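Local coordinates for protein dual function macrocyclase-peptidase POPB (Galerina marginata, PDB 5N4B) that cleaves peptide bonds after prolyl residues and both trims and macrocyclises the precursor peptide of the amanitin toxins, at residues P13-S18 / Y38-E43; G94-F99 / A117-S122; V479-T484 / F515-G520. The protein carries 1 engineered substitution. All coordinates share one frame; numbering follows the deposited sequence. Where two conformers were deposited one is given.

Interaction 1 of 3, residues P13-S18 / Y38-E43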
loop_
_atom_site.group_PDB
_atom_site.type_symbol
_atom_site.label_atom_id
_atom_site.label_comp_id
_atom_site.label_asym_id
_atom_site.label_seq_id
_atom_site.Cartn_x
_atom_site.Cartn_y
_atom_site.Cartn_z
ATOM N N PRO A 13 -29.855 -2.087 14.961
ATOM C CA PRO A 13 -30.390 -3.400 14.614
ATOM C C PRO A 13 -30.285 -4.420 15.734
ATOM O O PRO A 13 -29.298 -4.484 16.486
ATOM C CB PRO A 13 -29.527 -3.812 13.407
ATOM C CG PRO A 13 -29.125 -2.536 12.776
ATOM C CD PRO A 13 -28.851 -1.641 13.979
ATOM N N SER A 14 -31.319 -5.252 15.817
ATOM C CA SER A 14 -31.330 -6.389 16.729
ATOM C C SER A 14 -30.185 -7.330 16.380
ATOM O O SER A 14 -30.046 -7.760 15.239
ATOM C CB SER A 14 -32.673 -7.107 16.555
ATOM O OG SER A 14 -32.712 -8.312 17.301
ATOM N N THR A 15 -29.337 -7.607 17.358
ATOM C CA THR A 15 -28.095 -8.353 17.133
ATOM C C THR A 15 -27.967 -9.409 18.213
ATOM O O THR A 15 -27.700 -9.085 19.375
ATOM C CB THR A 15 -26.892 -7.433 17.131
ATOM O OG1 THR A 15 -27.136 -6.408 16.179
ATOM C CG2 THR A 15 -25.613 -8.163 16.724
ATOM N N ARG A 16 -28.160 -10.664 17.824
ATOM C CA ARG A 16 -28.112 -11.768 18.765
ATOM C C ARG A 16 -26.774 -11.809 19.471
ATOM O O ARG A 16 -25.738 -11.520 18.880
ATOM C CB ARG A 16 -28.302 -13.085 17.980
ATOM C CG ARG A 16 -28.254 -14.329 18.840
ATOM C CD ARG A 16 -28.806 -15.514 18.047
ATOM N NE ARG A 16 -27.961 -15.866 16.912
ATOM C CZ ARG A 16 -26.949 -16.728 16.977
ATOM N NH1 ARG A 16 -26.649 -17.351 18.116
ATOM N NH2 ARG A 16 -26.237 -16.981 15.905
ATOM N N ARG A 17 -26.791 -12.168 20.757
ATOM C CA ARG A 17 -25.593 -12.403 21.555
ATOM C C ARG A 17 -25.546 -13.868 21.895
ATOM O O ARG A 17 -26.418 -14.374 22.623
ATOM C CB ARG A 17 -25.577 -11.578 22.832
ATOM C CG ARG A 17 -25.429 -10.084 22.549
ATOM C CD ARG A 17 -25.611 -9.209 23.797
ATOM N NE ARG A 17 -24.656 -9.537 24.843
ATOM C CZ ARG A 17 -23.387 -9.149 24.887
ATOM N NH1 ARG A 17 -22.866 -8.410 23.918
ATOM N NH2 ARG A 17 -22.606 -9.469 25.915
ATOM N N SER A 18 -24.562 -14.563 21.363
ATOM C CA SER A 18 -24.425 -15.973 21.660
ATOM C C SER A 18 -23.775 -16.175 23.017
ATOM O O SER A 18 -23.307 -15.240 23.674
ATOM C CB SER A 18 -23.634 -16.665 20.575
ATOM O OG SER A 18 -22.247 -16.449 20.795
ATOM N N TYR A 38 -20.451 -12.244 19.681
ATOM C CA TYR A 38 -20.604 -11.965 18.259
ATOM C C TYR A 38 -19.715 -12.868 17.399
ATOM O O TYR A 38 -19.417 -12.538 16.237
ATOM C CB TYR A 38 -20.384 -10.462 17.962
ATOM C CG TYR A 38 -21.308 -9.608 18.828
ATOM C CD1 TYR A 38 -22.695 -9.748 18.772
ATOM C CD2 TYR A 38 -20.780 -8.684 19.737
ATOM C CE1 TYR A 38 -23.509 -9.003 19.582
ATOM C CE2 TYR A 38 -21.594 -7.950 20.538
ATOM C CZ TYR A 38 -22.944 -8.092 20.475
ATOM O OH TYR A 38 -23.754 -7.349 21.336
ATOM N N GLN A 39 -19.317 -14.021 17.931
ATOM C CA GLN A 39 -18.548 -14.979 17.134
ATOM C C GLN A 39 -19.261 -15.305 15.839
ATOM O O GLN A 39 -18.613 -15.532 14.812
ATOM C CB GLN A 39 -18.265 -16.250 17.954
ATOM C CG GLN A 39 -17.442 -17.301 17.174
ATOM C CD GLN A 39 -18.283 -18.077 16.172
ATOM O OE1 GLN A 39 -19.453 -18.377 16.431
ATOM N NE2 GLN A 39 -17.710 -18.382 14.997
ATOM N N TRP A 40 -20.594 -15.315 15.862
ATOM C CA TRP A 40 -21.391 -15.680 14.697
ATOM C C TRP A 40 -21.242 -14.687 13.548
ATOM O O TRP A 40 -21.505 -15.043 12.402
ATOM C CB TRP A 40 -22.852 -15.891 15.085
ATOM C CG TRP A 40 -23.523 -14.696 15.647
ATOM C CD1 TRP A 40 -23.540 -14.306 16.945
ATOM C CD2 TRP A 40 -24.261 -13.737 14.909
ATOM N NE1 TRP A 40 -24.265 -13.126 17.055
ATOM C CE2 TRP A 40 -24.724 -12.769 15.821
ATOM C CE3 TRP A 40 -24.603 -13.606 13.559
ATOM C CZ2 TRP A 40 -25.513 -11.692 15.432
ATOM C CZ3 TRP A 40 -25.379 -12.532 13.174
ATOM C CH2 TRP A 40 -25.821 -11.583 14.103
ATOM N N LEU A 41 -20.773 -13.472 13.806
ATOM C CA LEU A 41 -20.510 -12.502 12.746
ATOM C C LEU A 41 -19.254 -12.820 11.979
ATOM O O LEU A 41 -18.947 -12.113 11.014
ATOM C CB LEU A 41 -20.470 -11.075 13.328
ATOM C CG LEU A 41 -21.857 -10.526 13.641
ATOM C CD1 LEU A 41 -21.788 -9.217 14.455
ATOM C CD2 LEU A 41 -22.643 -10.252 12.342
ATOM N N GLU A 42 -18.514 -13.856 12.367
ATOM C CA GLU A 42 -17.400 -14.348 11.561
ATOM C C GLU A 42 -17.877 -15.104 10.329
ATOM O O GLU A 42 -17.055 -15.378 9.438
ATOM C CB GLU A 42 -16.508 -15.298 12.351
ATOM C CG GLU A 42 -15.795 -14.661 13.513
ATOM C CD GLU A 42 -15.207 -15.652 14.496
ATOM O OE1 GLU A 42 -15.171 -16.893 14.253
ATOM O OE2 GLU A 42 -14.728 -15.196 15.550
ATOM N N GLU A 43 -19.160 -15.449 10.276
ATOM C CA GLU A 43 -19.659 -16.428 9.334
ATOM C C GLU A 43 -20.425 -15.767 8.208
ATOM O O GLU A 43 -20.731 -14.569 8.233
ATOM C CB GLU A 43 -20.588 -17.407 10.042
ATOM C CG GLU A 43 -20.037 -18.056 11.293
ATOM C CD GLU A 43 -18.966 -19.129 11.061
ATOM O OE1 GLU A 43 -18.572 -19.366 9.892
ATOM O OE2 GLU A 43 -18.529 -19.708 12.086
HETATM O O HOH W 1 -26.318 -7.062 20.665
HETATM O O HOH W 2 -21.334 -17.880 18.137
#
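The indole of W40 is gripped by R16 in two ways. Its NE1 donates to the backbone R16 O at 2.8 Å; the acceptor lies in the indole plane, the bond is bent (144°), and the N-H meets R16 O from above the carbonyl plane. The R16 side chain leaves with CG anti to the backbone N, then bends at chi3 (66°) and folds back over one face of the indole. There its guanidinium stacks, planes 29° apart, with NH2 3.6 Å from W40 CG: a cation-pi pair, and R16 NE is turned to a salt bridge with E47. L41 CG lies near the rim of the opposite face. The methyl T15 CG2 wedges between the two aromatic side chains, 3.6 Å from Y38 CE1 and 3.8 Å from W40 CZ2. At the tip of Y38 the R17 guanidinium, steeply inclined to the phenol ring, donates from NH1 to Y38 OH (2.9 Å) within its own plane. A water joins the same hydroxyl to T15 O. Y38 also packs on helix 668-680 of the hydrolase domain, W40 and L41 rest on helix 46-64, and the strand pair 21-26 and 30-35 lies between the two segments in the chain.

Interaction 2 of 3, residues G94-F99 / A117-S122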
loop_
_atom_site.group_PDB
_atom_site.type_symbol
_atom_site.label_atom_id
_atom_site.label_comp_id
_atom_site.label_asym_id
_atom_site.label_seq_id
_atom_site.Cartn_x
_atom_site.Cartn_y
_atom_site.Cartn_z
ATOM N N GLY A 94 12.685 -0.125 -29.076
ATOM C CA GLY A 94 12.916 1.263 -29.353
ATOM C C GLY A 94 11.752 2.156 -29.023
ATOM O O GLY A 94 11.875 3.379 -29.186
ATOM N N HIS A 95 10.618 1.595 -28.592
ATOM C CA HIS A 95 9.449 2.415 -28.316
ATOM C C HIS A 95 9.267 2.588 -26.812
ATOM O O HIS A 95 9.769 1.817 -26.009
ATOM C CB HIS A 95 8.211 1.768 -28.962
ATOM C CG HIS A 95 8.208 1.881 -30.458
ATOM N ND1 HIS A 95 7.403 2.763 -31.134
ATOM C CD2 HIS A 95 9.005 1.301 -31.393
ATOM C CE1 HIS A 95 7.643 2.665 -32.439
ATOM N NE2 HIS A 95 8.624 1.804 -32.619
ATOM N N TRP A 96 8.544 3.643 -26.482
ATOM C CA TRP A 96 8.283 4.044 -25.117
ATOM C C TRP A 96 6.835 3.748 -24.755
ATOM O O TRP A 96 5.913 3.993 -25.547
ATOM C CB TRP A 96 8.562 5.548 -25.004
ATOM C CG TRP A 96 9.956 5.964 -25.198
ATOM C CD1 TRP A 96 10.563 6.174 -26.375
ATOM C CD2 TRP A 96 10.901 6.245 -24.191
ATOM N NE1 TRP A 96 11.868 6.586 -26.166
ATOM C CE2 TRP A 96 12.084 6.636 -24.819
ATOM C CE3 TRP A 96 10.877 6.194 -22.799
ATOM C CZ2 TRP A 96 13.220 7.001 -24.101
ATOM C CZ3 TRP A 96 12.025 6.538 -22.095
ATOM C CH2 TRP A 96 13.158 6.953 -22.750
ATOM N N TYR A 97 6.634 3.254 -23.545
ATOM C CA TYR A 97 5.319 2.817 -23.088
ATOM C C TYR A 97 5.008 3.477 -21.751
ATOM O O TYR A 97 5.875 3.572 -20.879
ATOM C CB TYR A 97 5.313 1.300 -22.918
ATOM C CG TYR A 97 5.495 0.507 -24.168
ATOM C CD1 TYR A 97 6.734 0.475 -24.840
ATOM C CD2 TYR A 97 4.441 -0.209 -24.702
ATOM C CE1 TYR A 97 6.898 -0.287 -26.007
ATOM C CE2 TYR A 97 4.609 -0.982 -25.845
ATOM C CZ TYR A 97 5.850 -0.998 -26.485
ATOM O OH TYR A 97 6.006 -1.775 -27.626
ATOM N N TRP A 98 3.768 3.903 -21.562
ATOM C CA TRP A 98 3.398 4.599 -20.346
ATOM C C TRP A 98 1.899 4.436 -20.127
ATOM O O TRP A 98 1.126 4.222 -21.072
ATOM C CB TRP A 98 3.760 6.107 -20.418
ATOM C CG TRP A 98 2.974 6.886 -21.399
ATOM C CD1 TRP A 98 1.856 7.646 -21.138
ATOM C CD2 TRP A 98 3.203 6.991 -22.814
ATOM N NE1 TRP A 98 1.371 8.192 -22.316
ATOM C CE2 TRP A 98 2.177 7.805 -23.351
ATOM C CE3 TRP A 98 4.151 6.465 -23.674
ATOM C CZ2 TRP A 98 2.118 8.141 -24.705
ATOM C CZ3 TRP A 98 4.081 6.801 -25.020
ATOM C CH2 TRP A 98 3.065 7.599 -25.514
ATOM N N PHE A 99 1.479 4.586 -18.876
ATOM C CA PHE A 99 0.049 4.567 -18.545
ATOM C C PHE A 99 -0.535 5.968 -18.611
ATOM O O PHE A 99 0.099 6.957 -18.254
ATOM C CB PHE A 99 -0.193 3.977 -17.142
ATOM C CG PHE A 99 0.010 2.506 -17.086
ATOM C CD1 PHE A 99 -1.008 1.645 -17.454
ATOM C CD2 PHE A 99 1.214 1.996 -16.655
ATOM C CE1 PHE A 99 -0.816 0.282 -17.402
ATOM C CE2 PHE A 99 1.389 0.627 -16.575
ATOM C CZ PHE A 99 0.363 -0.221 -16.956
ATOM N N ALA A 117 11.147 7.022 -30.387
ATOM C CA ALA A 117 11.825 8.205 -29.867
ATOM C C ALA A 117 11.032 8.701 -28.668
ATOM O O ALA A 117 9.827 8.482 -28.589
ATOM C CB ALA A 117 11.853 9.314 -30.932
ATOM N N LEU A 118 11.710 9.373 -27.744
ATOM C CA LEU A 118 11.001 9.876 -26.563
ATOM C C LEU A 118 9.998 10.941 -26.988
ATOM O O LEU A 118 10.399 11.954 -27.579
ATOM C CB LEU A 118 11.986 10.432 -25.558
ATOM C CG LEU A 118 11.420 10.988 -24.259
ATOM C CD1 LEU A 118 10.796 9.956 -23.412
ATOM C CD2 LEU A 118 12.590 11.640 -23.523
ATOM N N PRO A 119 8.709 10.782 -26.701
ATOM C CA PRO A 119 7.743 11.793 -27.126
ATOM C C PRO A 119 7.953 13.152 -26.482
ATOM O O PRO A 119 8.495 13.277 -25.379
ATOM C CB PRO A 119 6.400 11.187 -26.675
ATOM C CG PRO A 119 6.620 9.813 -26.655
ATOM C CD PRO A 119 8.029 9.600 -26.180
ATOM N N ASP A 120 7.496 14.170 -27.204
ATOM C CA ASP A 120 7.200 15.492 -26.666
ATOM C C ASP A 120 5.778 15.413 -26.138
ATOM O O ASP A 120 4.805 15.552 -26.885
ATOM C CB ASP A 120 7.335 16.564 -27.738
ATOM C CG ASP A 120 6.938 17.927 -27.240
ATOM O OD1 ASP A 120 6.570 18.050 -26.047
ATOM O OD2 ASP A 120 7.019 18.889 -28.053
ATOM N N PHE A 121 5.649 15.152 -24.835
ATOM C CA PHE A 121 4.342 14.902 -24.252
ATOM C C PHE A 121 3.445 16.131 -24.209
ATOM O O PHE A 121 2.221 15.971 -24.020
ATOM C CB PHE A 121 4.460 14.229 -22.879
ATOM C CG PHE A 121 4.970 12.852 -22.943
ATOM C CD1 PHE A 121 4.139 11.795 -23.246
ATOM C CD2 PHE A 121 6.301 12.585 -22.687
ATOM C CE1 PHE A 121 4.607 10.534 -23.281
ATOM C CE2 PHE A 121 6.818 11.305 -22.743
ATOM C CZ PHE A 121 5.959 10.252 -23.040
ATOM N N SER A 122 4.000 17.319 -24.449
ATOM C CA SER A 122 3.156 18.509 -24.570
ATOM C C SER A 122 2.202 18.408 -25.745
ATOM O O SER A 122 1.215 19.151 -25.782
ATOM C CB SER A 122 3.996 19.798 -24.679
ATOM O OG SER A 122 4.655 19.945 -25.939
#
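W96 and W98, alternate residues of strand 96-101, both point toward the segment 117-122 but leave the backbone differently. W96 sets CG anti to its carbonyl carbon, whereas W98 takes the crowded position between backbone N and carbonyl carbon (chi1 68°). On the other segment, L118 has CG anti to the backbone N (chi1 -179°), and the turn at chi2 then carries CD1 over the indole of W96. This methyl sits above the centre of the six-membered ring, 3.6 Å from its centroid and almost on the normal, a clean CH-pi contact. The pyrrole side of the same indole lies against the backbone, with W96 CD1 3.3 Å from A117 O. W96 NE1 and L118 N are both donors, so their closeness is packing and not a bond. Strand 96-101 is the second of four antiparallel strands in a blade of the N-terminal beta-propeller, and 117-122 belongs to the connection leading from its third strand, 109-113, to its fourth, 129-133. Farther along, F121 meets W98 tip to tip as a T-shaped pair: the phenyl edge points at the indole face, planes at 87°, with F121 CE1 3.7 Å from W98 CE2. P119 lies beside the pair; its CB sits over a face of F121 and its CG is 4.3 Å from W98 CZ3. W98 NE1 is hydrogen-bonded to D125 OD2. Just past the proline, D120 OD1 accepts from S122 N, an Asx turn, and also from S122 OG at 2.7 Å. L118 and F121 also touch L446 of strand 443-448, in the neighbouring blade.

Interaction 3 of 3, residues V479-T484 / F515-G520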
loop_
_atom_site.group_PDB
_atom_site.type_symbol
_atom_site.label_atom_id
_atom_site.label_comp_id
_atom_site.label_asym_id
_atom_site.label_seq_id
_atom_site.Cartn_x
_atom_site.Cartn_y
_atom_site.Cartn_z
ATOM N N VAL A 479 -1.233 20.231 6.673
ATOM C CA VAL A 479 -1.575 20.784 5.369
ATOM C C VAL A 479 -2.779 21.696 5.525
ATOM O O VAL A 479 -3.758 21.335 6.198
ATOM C CB VAL A 479 -1.875 19.686 4.328
ATOM C CG1 VAL A 479 -2.071 20.302 2.958
ATOM C CG2 VAL A 479 -0.753 18.661 4.317
ATOM N N ARG A 480 -2.733 22.862 4.854
ATOM C CA ARG A 480 -3.856 23.804 4.903
ATOM C C ARG A 480 -3.973 24.554 3.581
ATOM O O ARG A 480 -3.001 24.716 2.843
ATOM C CB ARG A 480 -3.703 24.799 6.050
ATOM C CG ARG A 480 -2.476 25.707 5.932
ATOM C CD ARG A 480 -2.515 26.889 6.844
ATOM N NE ARG A 480 -1.202 27.494 6.924
ATOM C CZ ARG A 480 -0.932 28.478 7.769
ATOM N NH1 ARG A 480 -1.894 28.995 8.524
ATOM N NH2 ARG A 480 0.292 28.957 7.845
ATOM N N HIS A 481 -5.189 24.968 3.291
ATOM C CA HIS A 481 -5.356 26.059 2.341
ATOM C C HIS A 481 -4.778 27.308 3.011
ATOM O O HIS A 481 -4.987 27.524 4.200
ATOM C CB HIS A 481 -6.827 26.260 2.025
ATOM C CG HIS A 481 -7.081 27.275 0.964
ATOM N ND1 HIS A 481 -7.268 28.607 1.276
ATOM C CD2 HIS A 481 -7.178 27.179 -0.379
ATOM C CE1 HIS A 481 -7.452 29.293 0.159
ATOM N NE2 HIS A 481 -7.395 28.453 -0.861
ATOM N N LYS A 482 -4.059 28.129 2.247
ATOM C CA LYS A 482 -3.270 29.199 2.868
ATOM C C LYS A 482 -4.116 30.302 3.485
ATOM O O LYS A 482 -3.555 31.111 4.246
ATOM C CB LYS A 482 -2.207 29.722 1.898
ATOM C CG LYS A 482 -1.118 28.753 1.556
ATOM C CD LYS A 482 -0.244 29.317 0.402
ATOM C CE LYS A 482 0.861 28.422 0.019
ATOM N NZ LYS A 482 1.594 29.100 -1.087
ATOM N N SER A 483 -5.408 30.364 3.221
ATOM C CA SER A 483 -6.283 31.322 3.892
ATOM C C SER A 483 -6.657 30.872 5.293
ATOM O O SER A 483 -7.200 31.666 6.075
ATOM C CB SER A 483 -7.571 31.551 3.086
ATOM O OG SER A 483 -8.395 30.388 3.024
ATOM N N THR A 484 -6.388 29.627 5.646
ATOM C CA THR A 484 -6.796 29.124 6.945
ATOM C C THR A 484 -5.769 29.504 8.014
ATOM O O THR A 484 -4.558 29.322 7.831
ATOM C CB THR A 484 -6.922 27.605 6.841
ATOM O OG1 THR A 484 -7.989 27.314 5.941
ATOM C CG2 THR A 484 -7.187 26.941 8.195
ATOM N N PHE A 515 -11.554 19.301 0.246
ATOM C CA PHE A 515 -12.168 19.408 1.559
ATOM C C PHE A 515 -11.550 20.540 2.369
ATOM O O PHE A 515 -12.258 21.336 2.998
ATOM C CB PHE A 515 -12.016 18.094 2.301
ATOM C CG PHE A 515 -12.727 18.013 3.626
ATOM C CD1 PHE A 515 -12.097 18.446 4.773
ATOM C CD2 PHE A 515 -14.018 17.532 3.702
ATOM C CE1 PHE A 515 -12.724 18.370 5.984
ATOM C CE2 PHE A 515 -14.647 17.445 4.916
ATOM C CZ PHE A 515 -14.016 17.872 6.052
ATOM N N LEU A 516 -10.229 20.647 2.348
ATOM C CA LEU A 516 -9.560 21.681 3.128
ATOM C C LEU A 516 -10.003 23.061 2.686
ATOM O O LEU A 516 -10.252 23.949 3.516
ATOM C CB LEU A 516 -8.032 21.563 3.005
ATOM C CG LEU A 516 -7.396 20.219 3.417
ATOM C CD1 LEU A 516 -5.914 20.347 3.463
ATOM C CD2 LEU A 516 -7.913 19.697 4.718
ATOM N N GLN A 517 -10.051 23.284 1.390
ATOM C CA GLN A 517 -10.489 24.571 0.866
ATOM C C GLN A 517 -11.963 24.824 1.138
ATOM O O GLN A 517 -12.332 25.931 1.530
ATOM C CB GLN A 517 -10.175 24.642 -0.625
ATOM C CG GLN A 517 -10.485 25.994 -1.244
ATOM C CD GLN A 517 -9.977 26.173 -2.656
ATOM O OE1 GLN A 517 -9.251 25.376 -3.188
ATOM N NE2 GLN A 517 -10.430 27.243 -3.282
ATOM N N THR A 518 -12.802 23.825 1.003
ATOM C CA THR A 518 -14.236 24.004 1.166
ATOM C C THR A 518 -14.586 24.405 2.582
ATOM O O THR A 518 -15.468 25.233 2.807
ATOM C CB THR A 518 -14.936 22.693 0.792
ATOM O OG1 THR A 518 -14.750 22.433 -0.626
ATOM C CG2 THR A 518 -16.421 22.732 1.068
ATOM N N TYR A 519 -13.927 23.820 3.548
ATOM C CA TYR A 519 -14.281 23.984 4.939
ATOM C C TYR A 519 -13.249 24.752 5.748
ATOM O O TYR A 519 -13.516 25.021 6.945
ATOM C CB TYR A 519 -14.520 22.609 5.566
ATOM C CG TYR A 519 -15.723 21.894 5.049
ATOM C CD1 TYR A 519 -17.013 22.343 5.362
ATOM C CD2 TYR A 519 -15.596 20.727 4.327
ATOM C CE1 TYR A 519 -18.130 21.666 4.919
ATOM C CE2 TYR A 519 -16.706 20.041 3.912
ATOM C CZ TYR A 519 -17.960 20.519 4.218
ATOM O OH TYR A 519 -19.053 19.778 3.783
ATOM N N GLY A 520 -12.112 25.126 5.184
ATOM C CA GLY A 520 -11.107 25.798 6.005
ATOM C C GLY A 520 -10.539 24.848 7.041
ATOM O O GLY A 520 -10.226 25.268 8.173
HETATM O O HOH W 3 -7.630 24.854 4.858
#
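Three small contacts join the end of strand 473-481 and the turn after it to the last turn of helix 510-519. Deepest is L516, whose CD1 lies 3.6 Å from V479 O and 3.9 Å from V479 CG1, the two side chains crossing at about a right angle. Nearer the surface, H481 and Q517 each hold CG anti to the backbone N and lie obliquely against one another, imidazole and amide planes 34° apart. Q517 CG and the amide carbon CD lie against H481 CD2, CG the nearer at 3.6 Å. At the helix end T484 meets G520, T484 OG1 3.5 Å from G520 CA; G520 has left the helix with positive phi (67°).

A water bridges the two segments: it accepts from H481 N and T484 OG1 and donates to L516 O at 3.1 Å. The carbonyl also takes a weak bond from G520 N. Around this shell, a type I beta turn from H481 to T484 brings the threonine back to the helix. The turn is reinforced by H481 ND1, which accepts from S483 N and shares a hydrogen bond with S483 OG at 2.7 Å. R480 NH1 donates to T484 O in the carbonyl plane, and its NE forms a salt bridge with E460. F459 meets the imidazole edge-to-face, while V479, L516 and T484 pack on strand 522-526. This is helix-on-sheet packing in the alpha/beta-hydrolase domain: the end of the helix, 515-519, crosses strand residues 479-481 at -47° before the chain enters the adjacent strand 522-526.

How the interactions relate
From the N terminus the three contacts follow one another in series, and none nests in or crosses another. Interaction 1 closes a loop holding the strand pair 21-26 and 30-35, and sets the N-terminal region against helices 46-64 and 668-680. Interaction 2 closes a loop within one propeller blade, between its second strand and the connection to its fourth. The chain then passes through the remaining blades before interaction 3 closes the segment between strand 473-481 and helix 510-519 of the hydrolase domain. The contacts do not touch: interactions 1 and 2 lie on opposite sides of the chain's centre, and the nearest atoms of interaction 3 lie about 25 Å from those of each of the others.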